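Local coordinates for transcriptional activator PlcR protein (Bacillus thuringiensis, PDB 3U3W) that activates transcription of virulence genes in quorum sensing, binding both DNA and the signal peptide PapR, at residues 69-82 with 97-111. Sequence-based numbering, arbitrary orientation. Where two conformers were deposited one is given.
Sequences YSDIERKKQFKDQV and KVWNELKKEEYHPEF
The imidazole of His108 lies between Tyr69 on one face and Phe111 CB on the other. Its partnership with Tyr69 is an offset stack, with the two planes 17° apart and the centroids separated by 4.2 Å; Tyr69 CB also makes a CH-pi contact over the imidazole. At the edge of the same ring, close to its plane, Lys75 NZ donates to His108 ND1 (2.9 Å). The ammonium is steadied by a second bond to the carbonyl oxygen of Ser70, while the stack and the bond at ND1 fix how the imidazole is turned. On its way there the extended Lys75 chain runs over one face of the Phe111 ring, whose edge receives Phe78 CD2, 3.4 Å from Phe111 CZ.

Phe78 is a knob among Lys97, Val98, Glu101 and Phe111. Lys97 CE covers one face of its ring and Glu101 the opposite one, while Val98 CA sits at the edge. A turn at the end of the Lys97 chain (chi4 62°) takes NZ to Gln81 OE1, 3.2 Å away and above the amide carbonyl plane.

The guanidinium of Arg74 grips Glu101 end-on, NH1 to OE1 at 3.1 Å and NH2 to OE2 at 2.9 Å, both nearly straight. Lys104 NZ reaches Glu101 OE1 from the other face of the carboxylate, and Asp71 OD2 takes Arg74 NE, completing a four-residue network.

Phe78 also touches Leu115 and Val82 touches Gln118, where helix 109-125 packs against helix 72-87. Segments 72-82 and 97-102 run nearly antiparallel, their axes 152° apart, an arrangement consistent with the TPR-like, all-helical C-terminal domain of RNPP-family regulators.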
loop_
_atom_site.group_PDB
_atom_site.type_symbol
_atom_site.label_atom_id
_atom_site.label_comp_id
_atom_site.label_asym_id
_atom_site.label_seq_id
_atom_site.Cartn_x
_atom_site.Cartn_y
_atom_site.Cartn_z
ATOM N N TYR A 69 9.029 -13.186 17.944
ATOM C CA TYR A 69 9.601 -14.242 17.108
ATOM C C TYR A 69 10.782 -13.756 16.264
ATOM O O TYR A 69 10.944 -12.556 16.012
ATOM C CB TYR A 69 8.517 -14.910 16.245
ATOM C CG TYR A 69 7.301 -15.333 17.053
ATOM C CD1 TYR A 69 7.306 -16.514 17.789
ATOM C CD2 TYR A 69 6.155 -14.539 17.093
ATOM C CE1 TYR A 69 6.200 -16.902 18.546
ATOM C CE2 TYR A 69 5.045 -14.919 17.842
ATOM C CZ TYR A 69 5.077 -16.101 18.570
ATOM O OH TYR A 69 3.980 -16.485 19.313
ATOM N N SER A 70 11.604 -14.710 15.841
ATOM C CA SER A 70 12.876 -14.416 15.196
ATOM C C SER A 70 12.786 -14.412 13.674
ATOM O O SER A 70 11.797 -14.881 13.096
ATOM C CB SER A 70 13.925 -15.441 15.635
ATOM O OG SER A 70 14.088 -15.436 17.043
ATOM N N ASP A 71 13.825 -13.868 13.040
ATOM C CA ASP A 71 14.030 -14.020 11.606
ATOM C C ASP A 71 12.956 -13.281 10.790
ATOM O O ASP A 71 12.591 -13.694 9.687
ATOM C CB ASP A 71 14.069 -15.514 11.266
ATOM C CG ASP A 71 15.045 -15.837 10.161
ATOM O OD1 ASP A 71 15.792 -14.928 9.732
ATOM O OD2 ASP A 71 15.066 -17.008 9.727
ATOM N N ILE A 72 12.481 -12.169 11.346
ATOM C CA ILE A 72 11.348 -11.424 10.809
ATOM C C ILE A 72 11.558 -10.855 9.400
ATOM O O ILE A 72 10.624 -10.799 8.608
ATOM C CB ILE A 72 10.919 -10.286 11.776
ATOM C CG1 ILE A 72 10.409 -10.863 13.111
ATOM C CG2 ILE A 72 9.871 -9.390 11.127
ATOM C CD1 ILE A 72 9.128 -11.724 13.007
ATOM N N GLU A 73 12.768 -10.418 9.082
ATOM C CA GLU A 73 13.017 -9.858 7.758
ATOM C C GLU A 73 12.917 -10.949 6.704
ATOM O O GLU A 73 12.289 -10.762 5.669
ATOM C CB GLU A 73 14.383 -9.165 7.689
ATOM C CG GLU A 73 14.797 -8.711 6.285
ATOM C CD GLU A 73 13.857 -7.667 5.691
ATOM O OE1 GLU A 73 13.101 -7.029 6.459
ATOM O OE2 GLU A 73 13.876 -7.483 4.452
ATOM N N ARG A 74 13.527 -12.091 6.978
ATOM C CA ARG A 74 13.481 -13.200 6.046
ATOM C C ARG A 74 12.027 -13.694 5.876
ATOM O O ARG A 74 11.569 -13.953 4.761
ATOM C CB ARG A 74 14.418 -14.328 6.508
ATOM C CG ARG A 74 14.394 -15.560 5.609
ATOM C CD ARG A 74 15.128 -16.747 6.233
ATOM N NE ARG A 74 14.387 -17.381 7.326
ATOM C CZ ARG A 74 13.455 -18.318 7.160
ATOM N NH1 ARG A 74 13.129 -18.726 5.936
ATOM N NH2 ARG A 74 12.845 -18.845 8.221
ATOM N N LYS A 75 11.298 -13.800 6.982
ATOM C CA LYS A 75 9.915 -14.254 6.898
ATOM C C LYS A 75 9.065 -13.337 6.012
ATOM O O LYS A 75 8.233 -13.801 5.233
ATOM C CB LYS A 75 9.311 -14.440 8.293
ATOM C CG LYS A 75 9.934 -15.617 9.056
ATOM C CD LYS A 75 9.310 -15.825 10.416
ATOM C CE LYS A 75 10.062 -16.883 11.213
ATOM N NZ LYS A 75 9.671 -16.852 12.655
ATOM N N LYS A 76 9.306 -12.038 6.097
ATOM C CA LYS A 76 8.529 -11.085 5.328
ATOM C C LYS A 76 8.808 -11.175 3.820
ATOM O O LYS A 76 7.887 -11.075 3.008
ATOM C CB LYS A 76 8.730 -9.669 5.870
ATOM C CG LYS A 76 8.310 -9.538 7.327
ATOM C CD LYS A 76 7.674 -8.182 7.620
ATOM C CE LYS A 76 8.645 -7.040 7.356
ATOM N NZ LYS A 76 8.000 -5.718 7.588
ATOM N N GLN A 77 10.068 -11.382 3.450
ATOM C CA GLN A 77 10.428 -11.599 2.047
ATOM C C GLN A 77 9.852 -12.925 1.532
ATOM O O GLN A 77 9.482 -13.055 0.363
ATOM C CB GLN A 77 11.946 -11.596 1.878
ATOM C CG GLN A 77 12.633 -10.429 2.566
ATOM C CD GLN A 77 14.156 -10.543 2.568
ATOM O OE1 GLN A 77 14.826 -10.040 3.479
ATOM N NE2 GLN A 77 14.707 -11.203 1.547
ATOM N N PHE A 78 9.790 -13.911 2.418
ATOM C CA PHE A 78 9.238 -15.206 2.071
ATOM C C PHE A 78 7.762 -15.018 1.720
ATOM O O PHE A 78 7.309 -15.403 0.649
ATOM C CB PHE A 78 9.395 -16.159 3.246
ATOM C CG PHE A 78 9.079 -17.587 2.916
ATOM C CD1 PHE A 78 10.022 -18.394 2.296
ATOM C CD2 PHE A 78 7.844 -18.132 3.242
ATOM C CE1 PHE A 78 9.736 -19.718 2.000
ATOM C CE2 PHE A 78 7.550 -19.453 2.946
ATOM C CZ PHE A 78 8.501 -20.248 2.327
ATOM N N LYS A 79 7.030 -14.395 2.638
ATOM C CA LYS A 79 5.623 -14.067 2.452
ATOM C C LYS A 79 5.331 -13.310 1.135
ATOM O O LYS A 79 4.396 -13.650 0.401
ATOM C CB LYS A 79 5.135 -13.274 3.664
ATOM C CG LYS A 79 3.653 -13.143 3.741
ATOM C CD LYS A 79 3.221 -12.433 5.001
ATOM C CE LYS A 79 1.723 -12.149 4.955
ATOM N NZ LYS A 79 1.283 -11.196 6.015
ATOM N N ASP A 80 6.136 -12.298 0.829
ATOM C CA ASP A 80 5.976 -11.546 -0.414
ATOM C C ASP A 80 6.263 -12.387 -1.649
ATOM O O ASP A 80 5.694 -12.142 -2.711
ATOM C CB ASP A 80 6.890 -10.309 -0.429
ATOM C CG ASP A 80 6.459 -9.248 0.573
ATOM O OD1 ASP A 80 5.286 -9.284 1.035
ATOM O OD2 ASP A 80 7.304 -8.373 0.890
ATOM N N GLN A 81 7.164 -13.357 -1.511
ATOM C CA GLN A 81 7.513 -14.247 -2.615
ATOM C C GLN A 81 6.326 -15.151 -2.935
ATOM O O GLN A 81 5.857 -15.230 -4.083
ATOM C CB GLN A 81 8.743 -15.088 -2.257
ATOM C CG GLN A 81 9.991 -14.702 -3.020
ATOM C CD GLN A 81 11.288 -14.958 -2.248
ATOM O OE1 GLN A 81 11.289 -15.561 -1.168
ATOM N NE2 GLN A 81 12.403 -14.489 -2.804
ATOM N N VAL A 82 5.832 -15.809 -1.895
ATOM C CA VAL A 82 4.703 -16.704 -2.013
ATOM C C VAL A 82 3.532 -15.940 -2.648
ATOM O O VAL A 82 2.907 -16.414 -3.611
ATOM C CB VAL A 82 4.335 -17.285 -0.627
ATOM C CG1 VAL A 82 2.989 -18.004 -0.668
ATOM C CG2 VAL A 82 5.435 -18.211 -0.138
ATOM N N LYS A 97 8.121 -24.721 -2.198
ATOM C CA LYS A 97 8.732 -23.660 -1.399
ATOM C C LYS A 97 8.184 -23.668 0.032
ATOM O O LYS A 97 8.935 -23.665 1.009
ATOM C CB LYS A 97 8.504 -22.300 -2.064
ATOM C CG LYS A 97 8.863 -21.095 -1.196
ATOM C CD LYS A 97 8.659 -19.787 -1.951
ATOM C CE LYS A 97 9.123 -18.595 -1.125
ATOM N NZ LYS A 97 10.590 -18.679 -0.825
ATOM N N VAL A 98 6.866 -23.705 0.148
ATOM C CA VAL A 98 6.214 -23.665 1.447
ATOM C C VAL A 98 6.388 -24.961 2.253
ATOM O O VAL A 98 6.502 -24.935 3.489
ATOM C CB VAL A 98 4.720 -23.342 1.272
ATOM C CG1 VAL A 98 3.926 -23.751 2.495
ATOM C CG2 VAL A 98 4.554 -21.867 0.963
ATOM N N TRP A 99 6.395 -26.096 1.555
ATOM C CA TRP A 99 6.639 -27.370 2.225
ATOM C C TRP A 99 8.018 -27.394 2.902
ATOM O O TRP A 99 8.149 -27.819 4.050
ATOM C CB TRP A 99 6.479 -28.563 1.273
ATOM C CG TRP A 99 6.866 -29.822 1.942
ATOM C CD1 TRP A 99 7.990 -30.569 1.705
ATOM C CD2 TRP A 99 6.178 -30.466 3.028
ATOM N NE1 TRP A 99 8.028 -31.651 2.560
ATOM C CE2 TRP A 99 6.928 -31.612 3.379
ATOM C CE3 TRP A 99 4.992 -30.196 3.722
ATOM C CZ2 TRP A 99 6.531 -32.485 4.402
ATOM C CZ3 TRP A 99 4.594 -31.070 4.738
ATOM C CH2 TRP A 99 5.368 -32.199 5.068
ATOM N N ASN A 100 9.037 -26.919 2.193
ATOM C CA ASN A 100 10.382 -26.818 2.770
ATOM C C ASN A 100 10.422 -25.989 4.037
ATOM O O ASN A 100 11.003 -26.398 5.037
ATOM C CB ASN A 100 11.391 -26.293 1.747
ATOM C CG ASN A 100 11.768 -27.355 0.726
ATOM O OD1 ASN A 100 11.658 -28.555 1.002
ATOM N ND2 ASN A 100 12.205 -26.926 -0.456
ATOM N N GLU A 101 9.784 -24.828 3.991
ATOM C CA GLU A 101 9.708 -23.975 5.158
ATOM C C GLU A 101 8.939 -24.652 6.291
ATOM O O GLU A 101 9.274 -24.503 7.467
ATOM C CB GLU A 101 9.055 -22.644 4.791
ATOM C CG GLU A 101 9.109 -21.624 5.905
ATOM C CD GLU A 101 10.530 -21.141 6.172
ATOM O OE1 GLU A 101 11.324 -21.100 5.202
ATOM O OE2 GLU A 101 10.847 -20.815 7.344
ATOM N N LEU A 102 7.895 -25.388 5.929
ATOM C CA LEU A 102 7.014 -26.002 6.920
ATOM C C LEU A 102 7.718 -27.079 7.731
ATOM O O LEU A 102 7.386 -27.298 8.902
ATOM C CB LEU A 102 5.765 -26.587 6.244
ATOM C CG LEU A 102 4.578 -25.634 6.119
ATOM C CD1 LEU A 102 3.534 -26.152 5.120
ATOM C CD2 LEU A 102 3.964 -25.431 7.504
ATOM N N LYS A 103 8.683 -27.755 7.113
ATOM C CA LYS A 103 9.322 -28.886 7.775
ATOM C C LYS A 103 10.468 -28.475 8.710
ATOM O O LYS A 103 11.039 -29.314 9.407
ATOM C CB LYS A 103 9.727 -29.975 6.766
ATOM C CG LYS A 103 10.735 -29.554 5.728
ATOM C CD LYS A 103 10.888 -30.633 4.657
ATOM C CE LYS A 103 10.804 -32.041 5.262
ATOM N NZ LYS A 103 11.957 -32.925 4.883
ATOM N N LYS A 104 10.782 -27.180 8.735
ATOM C CA LYS A 104 11.654 -26.622 9.770
ATOM C C LYS A 104 10.962 -26.627 11.135
ATOM O O LYS A 104 11.614 -26.480 12.166
ATOM C CB LYS A 104 12.096 -25.201 9.429
ATOM C CG LYS A 104 12.916 -25.075 8.154
ATOM C CD LYS A 104 13.348 -23.619 7.940
ATOM C CE LYS A 104 13.914 -23.391 6.536
ATOM N NZ LYS A 104 14.164 -21.941 6.242
ATOM N N GLU A 105 9.641 -26.788 11.139
ATOM C CA GLU A 105 8.888 -26.933 12.379
ATOM C C GLU A 105 9.103 -25.805 13.398
ATOM O O GLU A 105 8.979 -26.030 14.601
ATOM C CB GLU A 105 9.231 -28.273 13.032
ATOM C CG GLU A 105 9.002 -29.472 12.133
ATOM C CD GLU A 105 7.534 -29.689 11.840
ATOM O OE1 GLU A 105 6.701 -29.252 12.665
ATOM O OE2 GLU A 105 7.217 -30.288 10.785
ATOM N N GLU A 106 9.418 -24.601 12.926
ATOM C CA GLU A 106 9.601 -23.456 13.818
ATOM C C GLU A 106 8.277 -22.994 14.426
ATOM O O GLU A 106 7.228 -23.072 13.788
ATOM C CB GLU A 106 10.282 -22.292 13.085
ATOM C CG GLU A 106 11.632 -22.659 12.451
ATOM C CD GLU A 106 12.373 -21.461 11.859
ATOM O OE1 GLU A 106 11.898 -20.314 12.032
ATOM O OE2 GLU A 106 13.434 -21.674 11.225
ATOM N N TYR A 107 8.330 -22.519 15.668
ATOM C CA TYR A 107 7.139 -22.017 16.344
ATOM C C TYR A 107 6.916 -20.529 16.075
ATOM O O TYR A 107 7.725 -19.681 16.463
ATOM C CB TYR A 107 7.203 -22.269 17.853
ATOM C CG TYR A 107 5.932 -21.869 18.582
ATOM C CD1 TYR A 107 4.755 -22.588 18.402
ATOM C CD2 TYR A 107 5.906 -20.777 19.449
ATOM C CE1 TYR A 107 3.586 -22.237 19.061
ATOM C CE2 TYR A 107 4.734 -20.422 20.119
ATOM C CZ TYR A 107 3.579 -21.159 19.915
ATOM O OH TYR A 107 2.408 -20.828 20.559
ATOM N N HIS A 108 5.806 -20.232 15.408
ATOM C CA HIS A 108 5.407 -18.869 15.100
ATOM C C HIS A 108 4.009 -18.934 14.504
ATOM O O HIS A 108 3.854 -18.935 13.285
ATOM C CB HIS A 108 6.379 -18.228 14.105
ATOM C CG HIS A 108 6.114 -16.776 13.864
ATOM N ND1 HIS A 108 6.992 -15.961 13.184
ATOM C CD2 HIS A 108 5.066 -15.991 14.220
ATOM C CE1 HIS A 108 6.495 -14.736 13.126
ATOM N NE2 HIS A 108 5.329 -14.727 13.750
ATOM N N PRO A 109 2.987 -18.996 15.368
ATOM C CA PRO A 109 1.634 -19.381 14.933
ATOM C C PRO A 109 1.147 -18.649 13.675
ATOM O O PRO A 109 0.689 -19.327 12.749
ATOM C CB PRO A 109 0.756 -19.043 16.146
ATOM C CG PRO A 109 1.690 -19.158 17.316
ATOM C CD PRO A 109 3.047 -18.693 16.808
ATOM N N GLU A 110 1.251 -17.317 13.637
ATOM C CA GLU A 110 0.767 -16.546 12.494
ATOM C C GLU A 110 1.492 -16.902 11.200
ATOM O O GLU A 110 0.857 -17.027 10.150
ATOM C CB GLU A 110 0.847 -15.031 12.749
ATOM C CG GLU A 110 0.725 -14.183 11.481
ATOM C CD GLU A 110 0.920 -12.677 11.715
ATOM O OE1 GLU A 110 1.250 -12.249 12.846
ATOM O OE2 GLU A 110 0.745 -11.912 10.743
ATOM N N PHE A 111 2.814 -17.054 11.263
ATOM C CA PHE A 111 3.574 -17.428 10.068
ATOM C C PHE A 111 3.265 -18.882 9.690
ATOM O O PHE A 111 3.129 -19.197 8.509
ATOM C CB PHE A 111 5.086 -17.197 10.239
ATOM C CG PHE A 111 5.896 -17.420 8.965
ATOM C CD1 PHE A 111 5.638 -16.682 7.815
ATOM C CD2 PHE A 111 6.927 -18.353 8.928
ATOM C CE1 PHE A 111 6.390 -16.877 6.642
ATOM C CE2 PHE A 111 7.679 -18.556 7.761
ATOM C CZ PHE A 111 7.407 -17.817 6.623
HETATM O O HOH W 1 1.119 -13.216 8.167
#